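Local atomic coordinates of tryptophanyl-tRNA synthetase (Thermus thermophilus, PDB entry 2EL7), a protein that probably catalyses the ATP-dependent attachment of tryptophan to its cognate tRNA, working as a homodimeric class I aminoacyl-tRNA synthetase. Residues 155-158 against 159-162; 209-212 against 213-216; 278-281 against 282-285. One frame throughout, in Å; residues are numbered along the deposited sequence.

Contact 1 of 3, residues 155-158 against 159-162; sequences IELT and REIA
Ala162 N donates to Thr158 O at 2.9 Å, and Ile161 N reaches Leu157 O at the same distance; with Glu160 N to Glu156 O and Arg159 N to Ile155 O, an unbroken ladder of i to i+4 helix bonds is complete. Against this regular backbone, the side chain of Arg159 shows how a long cationic residue can fold back over the turn before it. Its CG is anti to the carbonyl carbon (chi1 -64°) and the chain bends at chi3 (-68°), which turns the guanidinium toward the start of the helix. One face of that group lies over Glu156 CA and Ile155 O, both displaced toward its rim. Arg159 NH2 lies 3.6 Å from Ile155 CG2. The charges are less closely matched: Glu156 OE1 stays 4.2 Å from Arg159 NH1, beyond a salt bridge, and the carboxylate and guanidinium planes are 66° apart. The far end is held by a hydrogen bond from NH2 to Pro176 O, with Glu175 beside it. Were this residue a serine, the Pro176 carbonyl would probably lose its donor and Glu156 the positive charge nearby. On another flank, Leu157 CG packs on Ile161 CD1 at 4.0 Å, an apolar pair one turn apart. Thr158 turns OG1 back to His154 O, so the hydroxyl is satisfied by the helix itself. The Glu160 side chain touches Asp105 and has its nearest atom about 3 Å from a phosphate ion, probably from the crystallisation liquor. The helix 153-169 links strands 144-146 and 177-179 in a beta-alpha-beta unit; Thr158 packs on helix 124-139, which carries the predicted tryptophan-binding Asp136, and Leu157 touches Pro130 of that helix and Leu106 of helix 103-107.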
loop_
_atom_site.group_PDB
_atom_site.type_symbol
_atom_site.label_atom_id
_atom_site.label_comp_id
_atom_site.label_asym_id
_atom_site.label_seq_id
_atom_site.Cartn_x
_atom_site.Cartn_y
_atom_site.Cartn_z
ATOM N N ILE A 155 12.104 -10.607 9.011
ATOM C CA ILE A 155 11.225 -11.586 9.632
ATOM C C ILE A 155 10.958 -11.087 11.055
ATOM O O ILE A 155 9.861 -11.263 11.572
ATOM C CB ILE A 155 11.810 -13.026 9.676
ATOM C CG1 ILE A 155 11.685 -13.732 8.321
ATOM C CG2 ILE A 155 10.932 -13.892 10.528
ATOM C CD1 ILE A 155 11.816 -12.889 7.091
ATOM N N GLU A 156 11.946 -10.462 11.690
ATOM C CA GLU A 156 11.737 -9.920 13.035
ATOM C C GLU A 156 10.710 -8.779 13.005
ATOM O O GLU A 156 9.886 -8.657 13.911
ATOM C CB GLU A 156 13.063 -9.438 13.645
ATOM C CG GLU A 156 13.961 -10.608 14.084
ATOM C CD GLU A 156 15.448 -10.237 14.323
ATOM O OE1 GLU A 156 16.219 -11.156 14.718
ATOM O OE2 GLU A 156 15.844 -9.053 14.118
ATOM N N LEU A 157 10.744 -7.953 11.963
ATOM C CA LEU A 157 9.782 -6.864 11.855
ATOM C C LEU A 157 8.395 -7.465 11.755
ATOM O O LEU A 157 7.456 -6.994 12.401
ATOM C CB LEU A 157 10.056 -6.009 10.608
ATOM C CG LEU A 157 9.039 -4.887 10.332
ATOM C CD1 LEU A 157 9.207 -3.789 11.370
ATOM C CD2 LEU A 157 9.205 -4.332 8.920
ATOM N N THR A 158 8.267 -8.511 10.947
ATOM C CA THR A 158 6.993 -9.189 10.744
ATOM C C THR A 158 6.404 -9.731 12.048
ATOM O O THR A 158 5.186 -9.590 12.282
ATOM C CB THR A 158 7.157 -10.331 9.729
ATOM O OG1 THR A 158 7.740 -9.798 8.532
ATOM C CG2 THR A 158 5.807 -10.973 9.372
ATOM N N ARG A 159 7.236 -10.328 12.907
ATOM C CA ARG A 159 6.725 -10.859 14.179
ATOM C C ARG A 159 6.297 -9.693 15.063
ATOM O O ARG A 159 5.263 -9.752 15.716
ATOM C CB ARG A 159 7.768 -11.712 14.936
ATOM C CG ARG A 159 8.209 -13.001 14.247
ATOM C CD ARG A 159 8.981 -13.924 15.217
ATOM N NE ARG A 159 10.269 -13.365 15.593
ATOM C CZ ARG A 159 11.418 -13.649 14.990
ATOM N NH1 ARG A 159 12.542 -13.070 15.406
ATOM N NH2 ARG A 159 11.456 -14.530 13.994
ATOM N N GLU A 160 7.083 -8.629 15.084
ATOM C CA GLU A 160 6.721 -7.477 15.889
ATOM C C GLU A 160 5.343 -6.962 15.479
ATOM O O GLU A 160 4.525 -6.655 16.335
ATOM C CB GLU A 160 7.785 -6.366 15.762
ATOM C CG GLU A 160 8.943 -6.512 16.777
ATOM C CD GLU A 160 10.168 -5.650 16.453
ATOM O OE1 GLU A 160 11.237 -5.864 17.073
ATOM O OE2 GLU A 160 10.071 -4.765 15.578
ATOM N N ILE A 161 5.100 -6.888 14.171
ATOM C CA ILE A 161 3.833 -6.417 13.629
ATOM C C ILE A 161 2.703 -7.381 13.970
ATOM O O ILE A 161 1.587 -6.964 14.254
ATOM C CB ILE A 161 3.924 -6.224 12.063
ATOM C CG1 ILE A 161 4.831 -5.026 11.739
ATOM C CG2 ILE A 161 2.544 -5.988 11.459
ATOM C CD1 ILE A 161 5.067 -4.829 10.291
ATOM N N ALA A 162 2.993 -8.673 13.962
ATOM C CA ALA A 162 1.974 -9.646 14.280
ATOM C C ALA A 162 1.561 -9.486 15.733
ATOM O O ALA A 162 0.365 -9.469 16.058
ATOM C CB ALA A 162 2.492 -11.040 14.030
#

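Contact 2 of 3, residues 209-212 against 213-216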
loop_
_atom_site.group_PDB
_atom_site.type_symbol
_atom_site.label_atom_id
_atom_site.label_comp_id
_atom_site.label_asym_id
_atom_site.label_seq_id
_atom_site.Cartn_x
_atom_site.Cartn_y
_atom_site.Cartn_z
ATOM N N PRO A 209 24.724 -21.338 -22.004
ATOM C CA PRO A 209 25.137 -22.220 -23.106
ATOM C C PRO A 209 26.364 -23.085 -22.742
ATOM O O PRO A 209 27.337 -22.611 -22.133
ATOM C CB PRO A 209 25.428 -21.241 -24.235
ATOM C CG PRO A 209 24.485 -20.127 -23.958
ATOM C CD PRO A 209 24.643 -19.942 -22.459
ATOM N N GLU A 210 26.297 -24.359 -23.119
ATOM C CA GLU A 210 27.360 -25.321 -22.853
ATOM C C GLU A 210 28.754 -24.787 -23.186
ATOM O O GLU A 210 29.687 -24.886 -22.388
ATOM C CB GLU A 210 27.094 -26.575 -23.670
ATOM C CG GLU A 210 27.867 -27.769 -23.218
ATOM C CD GLU A 210 27.479 -29.022 -23.977
ATOM O OE1 GLU A 210 27.788 -29.088 -25.185
ATOM O OE2 GLU A 210 26.865 -29.935 -23.368
ATOM N N GLU A 211 28.886 -24.212 -24.376
ATOM C CA GLU A 211 30.164 -23.685 -24.820
ATOM C C GLU A 211 30.644 -22.577 -23.904
ATOM O O GLU A 211 31.842 -22.317 -23.802
ATOM C CB GLU A 211 30.051 -23.171 -26.262
ATOM C CG GLU A 211 31.329 -22.533 -26.806
ATOM C CD GLU A 211 32.572 -23.409 -26.609
ATOM O OE1 GLU A 211 32.531 -24.606 -26.999
ATOM O OE2 GLU A 211 33.590 -22.896 -26.072
ATOM N N SER A 212 29.705 -21.924 -23.234
ATOM C CA SER A 212 30.059 -20.834 -22.344
ATOM C C SER A 212 30.473 -21.332 -20.973
ATOM O O SER A 212 31.381 -20.779 -20.359
ATOM C CB SER A 212 28.901 -19.849 -22.213
ATOM O OG SER A 212 29.288 -18.777 -21.380
ATOM N N ILE A 213 29.806 -22.368 -20.481
ATOM C CA ILE A 213 30.173 -22.921 -19.182
ATOM C C ILE A 213 31.564 -23.533 -19.313
ATOM O O ILE A 213 32.368 -23.500 -18.378
ATOM C CB ILE A 213 29.174 -24.010 -18.735
ATOM C CG1 ILE A 213 27.885 -23.352 -18.218
ATOM C CG2 ILE A 213 29.806 -24.899 -17.676
ATOM C CD1 ILE A 213 26.696 -24.310 -18.131
ATOM N N TRP A 214 31.842 -24.087 -20.491
ATOM C CA TRP A 214 33.134 -24.712 -20.745
ATOM C C TRP A 214 34.252 -23.690 -20.597
ATOM O O TRP A 214 35.185 -23.888 -19.808
ATOM C CB TRP A 214 33.172 -25.309 -22.158
ATOM C CG TRP A 214 34.484 -25.981 -22.532
ATOM C CD1 TRP A 214 35.110 -25.931 -23.752
ATOM C CD2 TRP A 214 35.301 -26.818 -21.699
ATOM N NE1 TRP A 214 36.263 -26.679 -23.725
ATOM C CE2 TRP A 214 36.405 -27.236 -22.480
ATOM C CE3 TRP A 214 35.208 -27.255 -20.370
ATOM C CZ2 TRP A 214 37.413 -28.074 -21.975
ATOM C CZ3 TRP A 214 36.209 -28.089 -19.864
ATOM C CH2 TRP A 214 37.298 -28.489 -20.667
ATOM N N GLN A 215 34.146 -22.595 -21.345
ATOM C CA GLN A 215 35.169 -21.564 -21.298
ATOM C C GLN A 215 35.446 -21.099 -19.872
ATOM O O GLN A 215 36.591 -20.816 -19.530
ATOM C CB GLN A 215 34.789 -20.371 -22.190
ATOM C CG GLN A 215 34.844 -20.664 -23.682
ATOM C CD GLN A 215 36.222 -21.149 -24.138
ATOM O OE1 GLN A 215 37.238 -20.462 -23.948
ATOM N NE2 GLN A 215 36.264 -22.334 -24.743
ATOM N N LYS A 216 34.410 -21.028 -19.038
ATOM C CA LYS A 216 34.598 -20.594 -17.654
ATOM C C LYS A 216 35.383 -21.611 -16.822
ATOM O O LYS A 216 36.192 -21.238 -15.976
ATOM C CB LYS A 216 33.246 -20.292 -17.005
ATOM C CG LYS A 216 32.623 -19.003 -17.517
ATOM C CD LYS A 216 31.286 -18.748 -16.870
ATOM C CE LYS A 216 30.619 -17.496 -17.407
ATOM N NZ LYS A 216 29.245 -17.332 -16.833
#
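Glu211 and Gln215 are brought together by two bends: Glu211 sends CG anti to its own N and then turns at chi2 (50°), whereas Gln215 sets CG anti to the carbonyl carbon and also turns at chi2 (-57°). The two chains thereby meet one turn apart, and Gln215 NE2 donates to Glu211 OE2 at 3.0 Å. The carboxylate oxygen is approached nearly along its C-O axis, but it lies 25° out of the amide plane, so the bond is sound without being ideal. Gln215 CG rests 3.5 Å from the same oxygen, and Trp214 offers its ring edge to it, with CD1 4.1 Å from Glu211 OE2. The same residues belong to the first turns of the helix. Pro209, at the N-cap position, has a carbonyl gripped twice: its O accepts from Ser212 N at 2.7 Å and from Ile213 N at 3.0 Å. One step on, Trp214 N is bonded to Glu210 O, but the next two rungs, Gln215 N to Glu211 O and Lys216 N to Ser212 O, are weak. Lys216 runs extended past Ser212, and both polar ends converge on Glu208, whose OE1 takes the Ser212 OG bond and a salt bridge from Lys216 NZ; that ammonium also reaches Thr203 O. Ile213 and Trp214 instead face helix 267-294. Chemically, this is a surface helix start on which a neutral amide engages an acid: the bond restrains the carboxylate but would probably leave its charge in place, and Glu210 and Glu211, being in the first turn, are likely to interact favourably with the helix dipole.

Contact 3 of 3, residues 278-281 against 282-285; sequences LMEA and LRPI
Leu282 N bonds to Leu278 O at 3.2 Å and Arg283 N to Met279 O at 3.0 Å, after which the helix kinks where Pro284, which has no N-H, and Ile285 lack the bond to the turn before, as expected at a proline. Among the side chains Leu282 does most of the touching. Its CG sits over the preceding turn, 3.3 Å from Leu278 O, a carbonyl that Ala281 N shares with Leu282 N. The CD1 branch of Leu282 meets both Leu278 CG, at 4.2 Å, and Met279 SD, at 4.4 Å, joining three apolar side chains. At the kink, Pro284 turns its ring carbon CD to Glu280 O, 3.6 Å away, the carbonyl that an N-H at this position would have met. Away from the apolar face, Glu280 and Arg283 lie side by side and point the same way. Glu280 starts with CG anti to the backbone N (chi1 -175°) and bends at chi2, so its carboxylate comes up against the aliphatic part of the arginine, with OE1 3.4 Å from Arg283 CD. OE2 is 4.1 Å from Arg283 NE but well out of the guanidinium plane; no N-H points at it, and the attraction is one of charge alone. Glu280 also touches a crystal neighbour, so this pose may owe something to the lattice. Arg283 NE has a second acidic neighbour, Glu287, in a long and weak ion pair. On the apolar face Leu278 and Leu282 rest on Ile213 of helix 210-218, and Leu278 and Ala281 also touch Phe247 of helix 239-247. The whole is a proline kink within a long amphipathic helix, one side packed on neighbouring helices and the other bearing charges, consistent with the helical C-terminal region that follows the catalytic Rossmann fold in these enzymes.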
loop_
_atom_site.group_PDB
_atom_site.type_symbol
_atom_site.label_atom_id
_atom_site.label_comp_id
_atom_site.label_asym_id
_atom_site.label_seq_id
_atom_site.Cartn_x
_atom_site.Cartn_y
_atom_site.Cartn_z
ATOM N N LEU A 278 29.393 -31.733 -14.384
ATOM C CA LEU A 278 28.556 -30.569 -14.213
ATOM C C LEU A 278 27.381 -30.630 -15.183
ATOM O O LEU A 278 26.245 -30.491 -14.756
ATOM C CB LEU A 278 29.367 -29.292 -14.419
ATOM C CG LEU A 278 28.521 -28.028 -14.380
ATOM C CD1 LEU A 278 27.756 -27.980 -13.064
ATOM C CD2 LEU A 278 29.407 -26.807 -14.561
ATOM N N MET A 279 27.660 -30.859 -16.467
ATOM C CA MET A 279 26.628 -30.946 -17.512
ATOM C C MET A 279 25.652 -32.083 -17.278
ATOM O O MET A 279 24.488 -32.019 -17.692
ATOM C CB MET A 279 27.246 -31.149 -18.901
ATOM C CG MET A 279 28.032 -29.959 -19.447
ATOM S SD MET A 279 27.199 -28.380 -19.117
ATOM C CE MET A 279 25.663 -28.607 -19.969
ATOM N N GLU A 280 26.120 -33.134 -16.627
ATOM C CA GLU A 280 25.249 -34.253 -16.359
ATOM C C GLU A 280 24.284 -33.899 -15.226
ATOM O O GLU A 280 23.165 -34.421 -15.162
ATOM C CB GLU A 280 26.082 -35.494 -15.990
ATOM C CG GLU A 280 25.267 -36.778 -15.798
ATOM C CD GLU A 280 24.249 -36.989 -16.911
ATOM O OE1 GLU A 280 24.606 -36.791 -18.101
ATOM O OE2 GLU A 280 23.094 -37.354 -16.594
ATOM N N ALA A 281 24.709 -33.005 -14.337
ATOM C CA ALA A 281 23.872 -32.601 -13.209
ATOM C C ALA A 281 22.741 -31.687 -13.670
ATOM O O ALA A 281 21.612 -31.802 -13.201
ATOM C CB ALA A 281 24.724 -31.893 -12.145
ATOM N N LEU A 282 23.056 -30.786 -14.595
ATOM C CA LEU A 282 22.081 -29.845 -15.124
ATOM C C LEU A 282 21.176 -30.467 -16.191
ATOM O O LEU A 282 20.060 -29.999 -16.419
ATOM C CB LEU A 282 22.801 -28.664 -15.742
ATOM C CG LEU A 282 23.950 -28.069 -14.945
ATOM C CD1 LEU A 282 24.667 -27.037 -15.820
ATOM C CD2 LEU A 282 23.420 -27.451 -13.654
ATOM N N ARG A 283 21.670 -31.506 -16.851
ATOM C CA ARG A 283 20.931 -32.190 -17.903
ATOM C C ARG A 283 19.418 -32.192 -17.674
ATOM O O ARG A 283 18.677 -31.635 -18.477
ATOM C CB ARG A 283 21.461 -33.621 -18.054
ATOM C CG ARG A 283 20.958 -34.395 -19.261
ATOM C CD ARG A 283 21.552 -35.799 -19.273
ATOM N NE ARG A 283 20.596 -36.778 -19.766
ATOM C CZ ARG A 283 19.483 -37.138 -19.122
ATOM N NH1 ARG A 283 19.180 -36.602 -17.938
ATOM N NH2 ARG A 283 18.653 -38.024 -19.675
ATOM N N PRO A 284 18.939 -32.805 -16.576
ATOM C CA PRO A 284 17.494 -32.849 -16.289
ATOM C C PRO A 284 16.845 -31.455 -16.151
ATOM O O PRO A 284 15.681 -31.256 -16.507
ATOM C CB PRO A 284 17.411 -33.630 -14.972
ATOM C CG PRO A 284 18.695 -34.405 -14.937
ATOM C CD PRO A 284 19.706 -33.457 -15.505
ATOM N N ILE A 285 17.585 -30.494 -15.624
ATOM C CA ILE A 285 17.038 -29.161 -15.464
ATOM C C ILE A 285 16.832 -28.550 -16.840
ATOM O O ILE A 285 15.781 -27.965 -17.129
ATOM C CB ILE A 285 17.997 -28.273 -14.637
ATOM C CG1 ILE A 285 18.194 -28.905 -13.247
ATOM C CG2 ILE A 285 17.472 -26.852 -14.557
ATOM C CD1 ILE A 285 19.213 -28.198 -12.372
#

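Overall arrangement
Along the chain the three contacts come strictly in series, none nested in or crossing another, and each joins adjacent turns of one helix without closing a long loop. Contact 1 belongs to the crossover helix of a beta-alpha-beta unit, on the opposite side of the chain's centre from the other two, its centre about 44 Å from that of contact 2 and about 40 Å from that of contact 3. Contacts 2 and 3, with centres about 13 Å apart, are brought together by tertiary packing: Ile213 CG2 meets Leu278 CD2 at 3.7 Å, and Glu210 lies against Met279. Helix 210-218, which follows the predicted KMSKS motif, is thus tied to the long helix 267-294.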